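Local atomic coordinates of NAD nucleotidase (Haemophilus influenzae, PDB entry 3ZTV), a protein that degrades NAD to adenosine and nicotinamide riboside, acting as both a dinucleotide pyrophosphatase and a 5'-nucleotidase in the periplasm. Residues I32-Q37 with K318-T323. Residues are numbered along the deposited sequence; the frame is centred on the assembly and turned at random.
Sequences INLNGQ and KKALDT
Leu34 and Asn35, at the tip of a beta hairpin, lean on Ala320 and Thr323 of helix 314-325 in a small, partly buried contact away from the zinc and adenosine sites. The hairpin, in the calcineurin-like phosphoesterase part of the chain, joins strands 28-34 and 37-43; the helix lies far on in sequence. Leu34 supplies the apolar half. CG is anti to the backbone N (chi1 -178°), which carries the fork toward the helix; there CD2 reaches Ala320 CB at 3.8 Å, while CD1 lies 3.7 Å from Thr323 CG2. These two helix residues are about one turn apart, so a forked leucine can straddle them; the short alanine lets the strand end come close. Leu324 also touches Leu34 and Leu312 touches Ala320, extending the apolar patch. Asn35 carries the polar half at the more exposed side. Its amide group lies beside Thr323 OG1 and Lys319 O, and its CG is 3.6 Å from that hydroxyl, although the model leaves the orientation of the amide doubtful. Thr323 suits both neighbours, offering its methyl to Leu34 and turning its hydroxyl back along the helix. With OG1 beside the backbone N (chi1 -66°), the hydroxyl donates to Lys319 O at 3.2 Å. This carbonyl also takes the regular helical bond from Thr323 N, the two donors arriving from opposite faces of its plane. Of the Lys319 side chain only CB comes near the Asn35 amide; the extended remainder leads away. Paired backbone bonds between Leu34 and Gln37 close the hairpin. At its corner asparagine readily adopts left-handed angles, whereas at Gly36 a CB would press on the carbonyl O of Asn35, which calls for glycine. Such a tight reversal is the type I' turn characteristic of two-residue beta hairpins, here docked by its tip on a helix.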
ATOM      1  N   ILE A  32     -14.578 -26.092  31.228  1.00 11.33           N
ATOM      2  CA  ILE A  32     -13.180 -26.348  31.541  1.00 12.19           C
ATOM      3  C   ILE A  32     -13.017 -27.777  32.042  1.00 12.62           C
ATOM      4  O   ILE A  32     -13.993 -28.435  32.416  1.00 14.90           O
ATOM      5  CB  ILE A  32     -12.657 -25.389  32.637  1.00 10.98           C
ATOM      6  CG1 ILE A  32     -13.484 -25.523  33.918  1.00 12.55           C
ATOM      7  CG2 ILE A  32     -12.651 -23.940  32.127  1.00 11.70           C
ATOM      8  CD1 ILE A  32     -12.989 -24.659  35.059  1.00 11.22           C
ATOM      9  N   ASN A  33     -11.782 -28.262  32.033  1.00 12.13           N
ATOM     10  CA  ASN A  33     -11.471 -29.526  32.678  1.00 14.07           C
ATOM     11  C   ASN A  33     -10.858 -29.262  34.044  1.00 14.47           C
ATOM     12  O   ASN A  33      -9.698 -28.848  34.148  1.00 16.35           O
ATOM     13  CB  ASN A  33     -10.543 -30.373  31.815  1.00 15.55           C
ATOM     14  CG  ASN A  33     -10.607 -31.844  32.182  1.00 21.69           C
ATOM     15  OD1 ASN A  33      -9.912 -32.298  33.088  1.00 24.24           O
ATOM     16  ND2 ASN A  33     -11.460 -32.593  31.489  1.00 23.96           N
ATOM     17  N   LEU A  34     -11.649 -29.506  35.083  1.00 14.35           N
ATOM     18  CA  LEU A  34     -11.270 -29.184  36.450  1.00 14.36           C
ATOM     19  C   LEU A  34     -11.236 -30.463  37.275  1.00 15.81           C
ATOM     20  O   LEU A  34     -12.226 -31.199  37.340  1.00 15.86           O
ATOM     21  CB  LEU A  34     -12.272 -28.195  37.049  1.00 12.47           C
ATOM     22  CG  LEU A  34     -12.047 -27.664  38.466  1.00 14.24           C
ATOM     23  CD1 LEU A  34     -10.688 -26.988  38.567  1.00 15.16           C
ATOM     24  CD2 LEU A  34     -13.156 -26.703  38.856  1.00 15.42           C
ATOM     25  N   ASN A  35     -10.095 -30.729  37.898  1.00 16.76           N
ATOM     26  CA  ASN A  35      -9.912 -31.978  38.626  1.00 16.59           C
ATOM     27  C   ASN A  35     -10.342 -33.188  37.791  1.00 18.08           C
ATOM     28  O   ASN A  35     -10.921 -34.136  38.317  1.00 19.57           O
ATOM     29  CB  ASN A  35     -10.661 -31.955  39.964  1.00 18.80           C
ATOM     30  CG  ASN A  35     -10.124 -30.902  40.921  1.00 15.69           C
ATOM     31  OD1 ASN A  35     -10.806 -30.495  41.862  1.00 19.74           O
ATOM     32  ND2 ASN A  35      -8.900 -30.449  40.678  1.00 17.60           N
ATOM     33  N   GLY A  36     -10.072 -33.143  36.490  1.00 17.45           N
ATOM     34  CA  GLY A  36     -10.293 -34.282  35.613  1.00 19.14           C
ATOM     35  C   GLY A  36     -11.645 -34.382  34.926  1.00 19.68           C
ATOM     36  O   GLY A  36     -11.827 -35.215  34.034  1.00 20.45           O
ATOM     37  N   GLN A  37     -12.593 -33.539  35.323  1.00 17.87           N
ATOM     38  CA  GLN A  37     -13.950 -33.619  34.790  1.00 17.70           C
ATOM     39  C   GLN A  37     -14.360 -32.359  34.037  1.00 16.28           C
ATOM     40  O   GLN A  37     -14.022 -31.246  34.444  1.00 14.79           O
ATOM     41  CB  GLN A  37     -14.947 -33.865  35.925  1.00 21.35           C
ATOM     42  CG  GLN A  37     -14.564 -35.012  36.851  1.00 21.67           C
ATOM     43  CD  GLN A  37     -15.773 -35.703  37.447  1.00 31.03           C
ATOM     44  OE1 GLN A  37     -16.503 -35.123  38.250  1.00 31.97           O
ATOM     45  NE2 GLN A  37     -15.993 -36.951  37.050  1.00 34.93           N
ATOM     46  N   LYS A 318     -15.533 -28.479  47.331  1.00 13.95           N
ATOM     47  CA  LYS A 318     -14.397 -27.877  48.022  1.00 15.86           C
ATOM     48  C   LYS A 318     -13.086 -28.102  47.265  1.00 14.52           C
ATOM     49  O   LYS A 318     -12.278 -27.179  47.129  1.00 14.68           O
ATOM     50  CB  LYS A 318     -14.308 -28.396  49.461  1.00 16.75           C
ATOM     51  CG  LYS A 318     -15.430 -27.894  50.362  1.00 16.92           C
ATOM     52  CD  LYS A 318     -15.299 -28.429  51.786  1.00 19.64           C
ATOM     53  CE  LYS A 318     -16.370 -27.854  52.708  1.00 19.74           C
ATOM     54  NZ  LYS A 318     -17.746 -28.316  52.358  1.00 20.34           N
ATOM     55  N   LYS A 319     -12.884 -29.310  46.745  1.00 13.58           N
ATOM     56  CA  LYS A 319     -11.669 -29.614  45.989  1.00 16.67           C
ATOM     57  C   LYS A 319     -11.596 -28.803  44.696  1.00 15.05           C
ATOM     58  O   LYS A 319     -10.522 -28.344  44.294  1.00 14.41           O
ATOM     59  CB  LYS A 319     -11.586 -31.108  45.671  1.00 16.86           C
ATOM     60  CG  LYS A 319     -11.329 -31.990  46.883  1.00 19.56           C
ATOM     61  CD  LYS A 319     -11.504 -33.458  46.539  1.00 23.05           C
ATOM     62  CE  LYS A 319     -11.459 -34.324  47.791  1.00 28.45           C
ATOM     63  NZ  LYS A 319     -11.909 -35.716  47.505  1.00 30.81           N
ATOM     64  N   ALA A 320     -12.742 -28.646  44.041  1.00 14.09           N
ATOM     65  CA  ALA A 320     -12.836 -27.840  42.829  1.00 13.45           C
ATOM     66  C   ALA A 320     -12.441 -26.394  43.112  1.00 12.17           C
ATOM     67  O   ALA A 320     -11.628 -25.806  42.390  1.00 11.94           O
ATOM     68  CB  ALA A 320     -14.250 -27.907  42.274  1.00 14.90           C
ATOM     69  N   LEU A 321     -13.007 -25.829  44.167  1.00 13.21           N
ATOM     70  CA  LEU A 321     -12.710 -24.460  44.561  1.00 14.05           C
ATOM     71  C   LEU A 321     -11.246 -24.294  44.951  1.00 13.09           C
ATOM     72  O   LEU A 321     -10.596 -23.324  44.562  1.00 14.01           O
ATOM     73  CB  LEU A 321     -13.622 -24.013  45.708  1.00 15.58           C
ATOM     74  CG  LEU A 321     -15.095 -23.786  45.367  1.00 17.22           C
ATOM     75  CD1 LEU A 321     -15.920 -23.601  46.642  1.00 19.13           C
ATOM     76  CD2 LEU A 321     -15.258 -22.593  44.435  1.00 17.06           C
ATOM     77  N   ASP A 322     -10.722 -25.241  45.721  1.00 14.90           N
ATOM     78  CA  ASP A 322      -9.328 -25.181  46.135  1.00 14.63           C
ATOM     79  C   ASP A 322      -8.386 -25.164  44.934  1.00 14.91           C
ATOM     80  O   ASP A 322      -7.402 -24.416  44.910  1.00 14.96           O
ATOM     81  CB  ASP A 322      -8.982 -26.350  47.059  1.00 16.88           C
ATOM     82  CG  ASP A 322      -9.569 -26.191  48.448  1.00 19.36           C
ATOM     83  OD1 ASP A 322     -10.002 -25.071  48.797  1.00 19.50           O
ATOM     84  OD2 ASP A 322      -9.589 -27.188  49.201  1.00 20.47           O
ATOM     85  N   THR A 323      -8.668 -25.991  43.939  1.00 13.18           N
ATOM     86  CA  THR A 323      -7.838 -26.002  42.737  1.00 14.26           C
ATOM     87  C   THR A 323      -7.832 -24.631  42.050  1.00 13.46           C
ATOM     88  O   THR A 323      -6.770 -24.083  41.735  1.00 13.73           O
ATOM     89  CB  THR A 323      -8.274 -27.101  41.748  1.00 13.69           C
ATOM     90  OG1 THR A 323      -8.023 -28.384  42.336  1.00 15.34           O
ATOM     91  CG2 THR A 323      -7.502 -26.999  40.445  1.00 15.31           C
TER